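Local coordinates for methylated-DNA--protein-cysteine methyltransferase (PDB 1MGT) that repairs O6-methylguanine and O4-methylthymine in DNA by moving the methyl group irreversibly onto one of its own cysteines, a suicide reaction, at residues K94-W99 with K117-S122; I110-L115 with H142-H147. One frame throughout, in Å; residues are numbered along the deposited sequence.

How the interactions relate
All four segments lie in the C-terminal DNA-binding region, and their order along the chain is 94-99, 110-115, 117-122, 142-147. The chain runs through helix 91-103, strand 110-111 and helix 112-118. Interaction 1 then closes a loop of 17 residues, bringing the end of helix 112-118 back to helix 91-103. Helix 123-131 follows, and interaction 2 closes the longer loop of 26 residues by pairing strand 144-145 with strand 110-111. The two loops cross, since the segments alternate. Both contacts use helix 112-118. They also touch directly: Leu115 and Ile110 of interaction 2 pack on the Trp99 indole of interaction 1.

Interaction 1 of 2, residues K94-W99 with K117-S122; sequences KKVYEW and KALNTS
The end of the Leu119 side chain packs against Trp99 and Val96 of helix 91-103. Its CD1 methyl sits over one face of the indole, 3.8 Å from the centroid of the Trp99 five-membered ring and 17° off the ring normal. This is a CH-pi contact, and the closest ring atom is Trp99 CG, 3.6 Å from Leu119 CD1. The other methyl, Leu119 CD2, lies 4.1 Å from Val96 CG2. Trp99 CG is anti to the backbone N (chi1 -168°), which sets the root of the indole beside Leu119 CD1. Ala118 takes the six-membered end of the indole. Its CB approaches obliquely, 3.8 Å from Trp99 CZ2, in an off-centre CH-pi contact.

The outer side is looser. Lys95 is exposed, and its extended chain carries NZ to within 3.5 Å of Leu119 O. That hydrogen bond is weak.

Leu119 is the first residue to leave helical geometry after helix 112-118. Asn120, with positive phi, is the C-prime residue of a Schellman motif, and Ser122 N-caps the next helix through Ala125 N. Met130 of helix 123-131 also packs on Val96. The contact therefore joins helix 91-103 to the turn between helices 112-118 and 123-131, the consecutive helices of the helix-turn-helix in this DNA-binding domain.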
ATOM      1  N   LYS A  94       8.066   9.151   4.409  1.00 10.31           N
ATOM      2  CA  LYS A  94       6.946   9.379   5.280  1.00 11.16           C
ATOM      3  C   LYS A  94       6.164  10.635   4.862  1.00 11.67           C
ATOM      4  O   LYS A  94       4.933  10.600   4.870  1.00 10.97           O
ATOM      5  CB  LYS A  94       7.379   9.572   6.739  1.00 12.49           C
ATOM      6  CG  LYS A  94       6.229   9.847   7.709  1.00 13.58           C
ATOM      7  CD  LYS A  94       6.727   9.565   9.141  1.00 17.37           C
ATOM      8  CE  LYS A  94       5.589   9.795  10.137  1.00 21.46           C
ATOM      9  NZ  LYS A  94       6.152  10.015  11.507  1.00 26.77           N
ATOM     10  N   LYS A  95       6.898  11.680   4.534  1.00 13.49           N
ATOM     11  CA  LYS A  95       6.281  12.957   4.111  1.00 15.58           C
ATOM     12  C   LYS A  95       5.444  12.739   2.862  1.00 12.16           C
ATOM     13  O   LYS A  95       4.297  13.190   2.763  1.00 11.78           O
ATOM     14  CB  LYS A  95       7.362  13.999   3.872  1.00 18.42           C
ATOM     15  CG  LYS A  95       6.930  15.346   3.288  1.00 22.50           C
ATOM     16  CD  LYS A  95       8.185  16.050   2.743  1.00 26.26           C
ATOM     17  CE  LYS A  95       7.915  17.467   2.275  1.00 29.62           C
ATOM     18  NZ  LYS A  95       8.971  17.903   1.287  1.00 32.05           N
ATOM     19  N   VAL A  96       6.012  12.009   1.910  1.00 11.04           N
ATOM     20  CA  VAL A  96       5.259  11.720   0.679  1.00 12.00           C
ATOM     21  C   VAL A  96       4.035  10.882   0.997  1.00 11.71           C
ATOM     22  O   VAL A  96       2.910  11.184   0.545  1.00  9.23           O
ATOM     23  CB  VAL A  96       6.164  11.025  -0.347  1.00 11.98           C
ATOM     24  CG1 VAL A  96       5.363  10.462  -1.523  1.00 13.06           C
ATOM     25  CG2 VAL A  96       7.279  11.943  -0.822  1.00 14.97           C
ATOM     26  N   TYR A  97       4.191   9.799   1.780  1.00  9.81           N
ATOM     27  CA  TYR A  97       3.056   8.933   2.095  1.00  9.64           C
ATOM     28  C   TYR A  97       1.928   9.645   2.816  1.00 10.03           C
ATOM     29  O   TYR A  97       0.739   9.476   2.561  1.00  9.18           O
ATOM     30  CB  TYR A  97       3.484   7.697   2.949  1.00  8.75           C
ATOM     31  CG  TYR A  97       4.538   6.857   2.275  1.00  9.31           C
ATOM     32  CD1 TYR A  97       4.733   6.845   0.907  1.00  7.41           C
ATOM     33  CD2 TYR A  97       5.378   6.014   3.035  1.00  9.76           C
ATOM     34  CE1 TYR A  97       5.695   6.096   0.280  1.00  9.04           C
ATOM     35  CE2 TYR A  97       6.355   5.257   2.413  1.00  8.15           C
ATOM     36  CZ  TYR A  97       6.523   5.281   1.058  1.00  8.88           C
ATOM     37  OH  TYR A  97       7.508   4.540   0.439  1.00  9.36           O
ATOM     38  N   GLU A  98       2.274  10.489   3.792  1.00 11.27           N
ATOM     39  CA  GLU A  98       1.247  11.224   4.518  1.00 12.64           C
ATOM     40  C   GLU A  98       0.532  12.233   3.605  1.00 12.75           C
ATOM     41  O   GLU A  98      -0.693  12.321   3.679  1.00 11.59           O
ATOM     42  CB  GLU A  98       1.872  11.970   5.700  1.00 15.64           C
ATOM     43  CG  GLU A  98       2.247  11.036   6.850  1.00 18.79           C
ATOM     44  CD  GLU A  98       2.872  11.769   8.021  1.00 23.71           C
ATOM     45  OE1 GLU A  98       2.773  11.233   9.140  1.00 26.89           O
ATOM     46  OE2 GLU A  98       3.470  12.847   7.825  1.00 24.85           O
ATOM     47  N   TRP A  99       1.293  12.958   2.795  1.00 14.15           N
ATOM     48  CA  TRP A  99       0.602  13.967   1.928  1.00 14.45           C
ATOM     49  C   TRP A  99      -0.368  13.291   1.001  1.00 13.31           C
ATOM     50  O   TRP A  99      -1.519  13.697   0.794  1.00 12.54           O
ATOM     51  CB  TRP A  99       1.655  14.778   1.153  1.00 15.27           C
ATOM     52  CG  TRP A  99       1.030  15.993   0.494  1.00 16.23           C
ATOM     53  CD1 TRP A  99       0.956  17.246   1.044  1.00 17.04           C
ATOM     54  CD2 TRP A  99       0.392  16.055  -0.782  1.00 16.45           C
ATOM     55  NE1 TRP A  99       0.310  18.102   0.161  1.00 17.30           N
ATOM     56  CE2 TRP A  99      -0.044  17.399  -0.957  1.00 17.21           C
ATOM     57  CE3 TRP A  99       0.157  15.146  -1.801  1.00 17.17           C
ATOM     58  CZ2 TRP A  99      -0.707  17.822  -2.113  1.00 17.48           C
ATOM     59  CZ3 TRP A  99      -0.508  15.555  -2.952  1.00 17.61           C
ATOM     60  CH2 TRP A  99      -0.912  16.896  -3.084  1.00 17.14           C
ATOM     61  N   LYS A 117       5.616  18.205  -7.912  1.00 12.85           N
ATOM     62  CA  LYS A 117       5.535  19.666  -7.829  1.00 14.66           C
ATOM     63  C   LYS A 117       4.936  20.129  -6.526  1.00 14.35           C
ATOM     64  O   LYS A 117       5.399  21.123  -5.922  1.00 13.64           O
ATOM     65  CB  LYS A 117       4.705  20.209  -9.027  1.00 16.74           C
ATOM     66  CG  LYS A 117       5.589  20.390 -10.242  1.00 22.62           C
ATOM     67  CD  LYS A 117       4.826  20.313 -11.558  1.00 27.99           C
ATOM     68  CE  LYS A 117       5.846  20.355 -12.709  1.00 29.86           C
ATOM     69  NZ  LYS A 117       5.621  19.212 -13.638  1.00 31.44           N
ATOM     70  N   ALA A 118       3.944  19.405  -6.009  1.00 13.58           N
ATOM     71  CA  ALA A 118       3.289  19.769  -4.772  1.00 13.68           C
ATOM     72  C   ALA A 118       4.222  19.669  -3.567  1.00 15.79           C
ATOM     73  O   ALA A 118       4.044  20.415  -2.608  1.00 15.48           O
ATOM     74  CB  ALA A 118       2.064  18.884  -4.507  1.00 14.62           C
ATOM     75  N   LEU A 119       5.204  18.789  -3.658  1.00 12.33           N
ATOM     76  CA  LEU A 119       6.125  18.575  -2.532  1.00 14.83           C
ATOM     77  C   LEU A 119       7.502  19.141  -2.767  1.00 15.63           C
ATOM     78  O   LEU A 119       8.450  18.816  -2.027  1.00 14.59           O
ATOM     79  CB  LEU A 119       6.188  17.046  -2.373  1.00 16.30           C
ATOM     80  CG  LEU A 119       5.313  16.350  -1.339  1.00 21.07           C
ATOM     81  CD1 LEU A 119       4.206  17.173  -0.751  1.00 20.36           C
ATOM     82  CD2 LEU A 119       4.811  15.025  -1.900  1.00 19.53           C
ATOM     83  N   ASN A 120       7.684  19.955  -3.820  1.00 14.63           N
ATOM     84  CA  ASN A 120       8.981  20.536  -4.130  1.00 15.93           C
ATOM     85  C   ASN A 120      10.062  19.483  -4.324  1.00 15.56           C
ATOM     86  O   ASN A 120      11.203  19.658  -3.871  1.00 15.75           O
ATOM     87  CB  ASN A 120       9.450  21.504  -3.010  1.00 17.36           C
ATOM     88  CG  ASN A 120       8.522  22.705  -2.950  1.00 20.45           C
ATOM     89  OD1 ASN A 120       8.103  23.223  -3.990  1.00 20.84           O
ATOM     90  ND2 ASN A 120       8.182  23.113  -1.744  1.00 23.22           N
ATOM     91  N   THR A 121       9.707  18.381  -4.972  1.00 13.12           N
ATOM     92  CA  THR A 121      10.719  17.335  -5.174  1.00 13.02           C
ATOM     93  C   THR A 121      10.716  16.922  -6.619  1.00 15.87           C
ATOM     94  O   THR A 121      10.105  17.609  -7.470  1.00 14.22           O
ATOM     95  CB  THR A 121      10.442  16.175  -4.187  1.00 13.74           C
ATOM     96  OG1 THR A 121      11.483  15.188  -4.303  1.00 14.79           O
ATOM     97  CG2 THR A 121       9.089  15.543  -4.458  1.00 12.98           C
ATOM     98  N   SER A 122      11.391  15.835  -6.964  1.00 13.87           N
ATOM     99  CA  SER A 122      11.431  15.382  -8.349  1.00 14.63           C
ATOM    100  C   SER A 122      10.552  14.155  -8.547  1.00 13.96           C
ATOM    101  O   SER A 122      10.295  13.369  -7.626  1.00 13.00           O
ATOM    102  CB  SER A 122      12.873  15.025  -8.727  1.00 17.82           C
ATOM    103  OG  SER A 122      13.299  13.849  -8.083  1.00 21.32           O
TER

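Interaction 2 of 2, residues I110-L115 with H142-H147; sequences ITYGDL and HRVVAH. With SO4 (sulfate ion), chain B.
Ile110 and Thr111 pair in parallel with Val144 and Val145 through backbone hydrogen bonds. Ile110 N donates to Arg143 O at 2.9 Å. Ile110 O accepts from Val145 N at 2.8 Å, with the donor tilted 20° from the carbonyl plane. Tyr112 N then donates to Val145 O at 3.0 Å, nearly in line with the C=O bond, although its N-H...O angle is only 136°. Thr111 is the N-cap of helix 112-118. Its chi1 of 65° puts OG1 between the backbone N and the carbonyl carbon, where it accepts from Asp114 N at 2.9 Å.

A sulfate, probably from the crystallisation liquor, bridges the two segments. Gly113 N binds its O4, while O2 takes bonds from both His147 N and His147 ND1, and lies near the plane of the His147 ring at its edge. The sulfate O1 sits at the edge of the Tyr112 ring.

Val144 carries the packing. Its CG1 lies over one face of the Tyr112 ring, 3.9 Å from the centroid, as a CH-pi contact. Its CG2 meets Leu115 CD2 at 3.9 Å and also touches Ile110 CG2. An alanine at Tyr112 would probably leave Val144 CG1 without its aromatic cover and open a gap beside the sulfate. Met130 of helix 123-131 and Leu100 of helix 91-103 also touch Val144. Arg143 turns its guanidinium elsewhere, to a salt bridge with Glu167.

The strand holding Val144 follows closely on Cys141, the inferred nucleophile and methyl acceptor, so the pairing ties the active-site segment to the start of helix 112-118. An anion held by two backbone N-H groups, one of them at the helix start, and a histidine is consistent with a surface able to receive a phosphate.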
ATOM      1  N   ILE A 110      -3.556  11.499  -9.362  1.00 14.56           N
ATOM      2  CA  ILE A 110      -2.578  12.601  -9.451  1.00 12.65           C
ATOM      3  C   ILE A 110      -1.403  12.033 -10.228  1.00 13.99           C
ATOM      4  O   ILE A 110      -1.113  10.827 -10.136  1.00 13.17           O
ATOM      5  CB  ILE A 110      -2.159  13.146  -8.097  1.00 13.36           C
ATOM      6  CG1 ILE A 110      -1.368  14.463  -8.284  1.00 14.00           C
ATOM      7  CG2 ILE A 110      -1.286  12.112  -7.353  1.00 11.61           C
ATOM      8  CD1 ILE A 110      -1.422  15.361  -7.060  1.00 16.06           C
ATOM      9  N   THR A 111      -0.735  12.830 -11.048  1.00 11.86           N
ATOM     10  CA  THR A 111       0.382  12.309 -11.804  1.00 11.34           C
ATOM     11  C   THR A 111       1.644  12.339 -10.963  1.00 11.22           C
ATOM     12  O   THR A 111       1.725  13.061  -9.955  1.00 11.66           O
ATOM     13  CB  THR A 111       0.629  13.129 -13.102  1.00 13.97           C
ATOM     14  OG1 THR A 111       1.019  14.449 -12.720  1.00 12.39           O
ATOM     15  CG2 THR A 111      -0.649  13.164 -13.940  1.00 12.76           C
ATOM     16  N   TYR A 112       2.652  11.569 -11.370  1.00 12.40           N
ATOM     17  CA  TYR A 112       3.918  11.589 -10.645  1.00 13.41           C
ATOM     18  C   TYR A 112       4.444  13.050 -10.639  1.00 13.54           C
ATOM     19  O   TYR A 112       4.923  13.523  -9.639  1.00 12.18           O
ATOM     20  CB  TYR A 112       5.002  10.770 -11.338  1.00 15.91           C
ATOM     21  CG  TYR A 112       4.756   9.282 -11.203  1.00 19.72           C
ATOM     22  CD1 TYR A 112       4.151   8.604 -12.251  1.00 23.60           C
ATOM     23  CD2 TYR A 112       5.110   8.587 -10.058  1.00 22.50           C
ATOM     24  CE1 TYR A 112       3.908   7.249 -12.163  1.00 26.21           C
ATOM     25  CE2 TYR A 112       4.872   7.225  -9.962  1.00 25.47           C
ATOM     26  CZ  TYR A 112       4.271   6.575 -11.017  1.00 28.33           C
ATOM     27  OH  TYR A 112       4.021   5.218 -10.952  1.00 31.14           O
ATOM     28  N   GLY A 113       4.364  13.678 -11.830  1.00 12.26           N
ATOM     29  CA  GLY A 113       4.830  15.043 -11.955  1.00 12.33           C
ATOM     30  C   GLY A 113       4.111  16.037 -11.065  1.00 10.47           C
ATOM     31  O   GLY A 113       4.782  16.910 -10.492  1.00 12.28           O
ATOM     32  N   ASP A 114       2.787  15.977 -10.948  1.00  9.89           N
ATOM     33  CA  ASP A 114       2.030  16.910 -10.122  1.00 10.82           C
ATOM     34  C   ASP A 114       2.284  16.659  -8.642  1.00 12.15           C
ATOM     35  O   ASP A 114       2.335  17.584  -7.837  1.00 11.97           O
ATOM     36  CB  ASP A 114       0.518  16.805 -10.415  1.00 11.98           C
ATOM     37  CG  ASP A 114       0.218  17.346 -11.824  1.00 15.00           C
ATOM     38  OD1 ASP A 114       1.084  18.002 -12.417  1.00 16.85           O
ATOM     39  OD2 ASP A 114      -0.890  17.081 -12.306  1.00 16.53           O
ATOM     40  N   LEU A 115       2.487  15.371  -8.295  1.00  9.63           N
ATOM     41  CA  LEU A 115       2.762  15.067  -6.870  1.00 12.47           C
ATOM     42  C   LEU A 115       4.124  15.638  -6.495  1.00 11.08           C
ATOM     43  O   LEU A 115       4.293  16.235  -5.419  1.00 12.55           O
ATOM     44  CB  LEU A 115       2.700  13.547  -6.667  1.00 12.95           C
ATOM     45  CG  LEU A 115       3.043  13.029  -5.269  1.00 14.62           C
ATOM     46  CD1 LEU A 115       2.146  13.639  -4.210  1.00 14.11           C
ATOM     47  CD2 LEU A 115       2.865  11.491  -5.252  1.00 15.26           C
ATOM     48  N   HIS A 142      -1.706   3.691  -5.654  1.00 11.59           N
ATOM     49  CA  HIS A 142      -2.377   3.281  -6.897  1.00 12.53           C
ATOM     50  C   HIS A 142      -3.045   4.518  -7.537  1.00 12.44           C
ATOM     51  O   HIS A 142      -3.395   4.426  -8.719  1.00 13.09           O
ATOM     52  CB  HIS A 142      -3.425   2.223  -6.661  1.00 11.37           C
ATOM     53  CG  HIS A 142      -4.425   2.533  -5.596  1.00 10.24           C
ATOM     54  ND1 HIS A 142      -4.088   2.461  -4.252  1.00 11.22           N
ATOM     55  CD2 HIS A 142      -5.714   2.912  -5.623  1.00 10.61           C
ATOM     56  CE1 HIS A 142      -5.129   2.784  -3.513  1.00  9.44           C
ATOM     57  NE2 HIS A 142      -6.150   3.063  -4.343  1.00 10.00           N
ATOM     58  N   ARG A 143      -3.222   5.582  -6.775  1.00 12.08           N
ATOM     59  CA  ARG A 143      -3.843   6.813  -7.324  1.00 11.95           C
ATOM     60  C   ARG A 143      -2.799   7.692  -8.007  1.00 13.53           C
ATOM     61  O   ARG A 143      -3.156   8.758  -8.553  1.00 13.44           O
ATOM     62  CB  ARG A 143      -4.513   7.596  -6.189  1.00 11.32           C
ATOM     63  CG  ARG A 143      -5.698   6.797  -5.625  1.00 12.27           C
ATOM     64  CD  ARG A 143      -6.436   7.572  -4.526  1.00 11.57           C
ATOM     65  NE  ARG A 143      -7.267   6.578  -3.819  1.00 12.59           N
ATOM     66  CZ  ARG A 143      -7.643   6.656  -2.554  1.00 12.70           C
ATOM     67  NH1 ARG A 143      -7.322   7.673  -1.761  1.00 12.26           N
ATOM     68  NH2 ARG A 143      -8.370   5.629  -2.063  1.00 14.02           N
ATOM     69  N   VAL A 144      -1.546   7.287  -8.001  1.00 10.92           N
ATOM     70  CA  VAL A 144      -0.488   8.091  -8.664  1.00 12.27           C
ATOM     71  C   VAL A 144      -0.258   7.466 -10.029  1.00 13.37           C
ATOM     72  O   VAL A 144       0.133   6.292 -10.129  1.00 14.34           O
ATOM     73  CB  VAL A 144       0.788   8.111  -7.830  1.00 12.18           C
ATOM     74  CG1 VAL A 144       1.855   8.958  -8.512  1.00 13.19           C
ATOM     75  CG2 VAL A 144       0.494   8.604  -6.412  1.00 11.03           C
ATOM     76  N   VAL A 145      -0.603   8.207 -11.083  1.00 13.18           N
ATOM     77  CA  VAL A 145      -0.489   7.711 -12.453  1.00 13.08           C
ATOM     78  C   VAL A 145       0.460   8.524 -13.325  1.00 14.63           C
ATOM     79  O   VAL A 145       1.032   9.515 -12.878  1.00 14.29           O
ATOM     80  CB  VAL A 145      -1.885   7.735 -13.131  1.00 14.64           C
ATOM     81  CG1 VAL A 145      -2.859   6.833 -12.380  1.00 15.25           C
ATOM     82  CG2 VAL A 145      -2.464   9.165 -13.122  1.00 15.07           C
ATOM     83  N   ALA A 146       0.656   8.075 -14.575  1.00 14.17           N
ATOM     84  CA  ALA A 146       1.539   8.843 -15.481  1.00 16.49           C
ATOM     85  C   ALA A 146       0.658   9.879 -16.185  1.00 19.47           C
ATOM     86  O   ALA A 146      -0.559   9.762 -16.173  1.00 18.16           O
ATOM     87  CB  ALA A 146       2.212   7.945 -16.499  1.00 18.05           C
ATOM     88  N   HIS A 147       1.273  10.911 -16.790  1.00 21.42           N
ATOM     89  CA  HIS A 147       0.431  11.873 -17.492  1.00 24.66           C
ATOM     90  C   HIS A 147      -0.159  11.222 -18.743  1.00 25.42           C
ATOM     91  O   HIS A 147      -1.194  11.690 -19.195  1.00 26.60           O
ATOM     92  CB  HIS A 147       1.220  13.128 -17.901  1.00 25.50           C
ATOM     93  CG  HIS A 147       2.151  12.877 -19.048  1.00 26.15           C
ATOM     94  ND1 HIS A 147       3.444  12.450 -18.891  1.00 27.44           N
ATOM     95  CD2 HIS A 147       1.938  12.998 -20.390  1.00 26.14           C
ATOM     96  CE1 HIS A 147       4.001  12.322 -20.095  1.00 28.81           C
ATOM     97  NE2 HIS A 147       3.102  12.645 -21.007  1.00 27.22           N
TER
HETATM   98  S   SO4 B 301       4.617  11.901 -15.344  1.00 26.51           S
HETATM   99  O1  SO4 B 301       4.926  10.602 -14.596  1.00 31.98           O
HETATM  100  O2  SO4 B 301       3.905  11.505 -16.588  1.00 27.14           O
HETATM  101  O3  SO4 B 301       5.924  12.547 -15.603  1.00 29.31           O
HETATM  102  O4  SO4 B 301       3.756  12.762 -14.511  1.00 27.09           O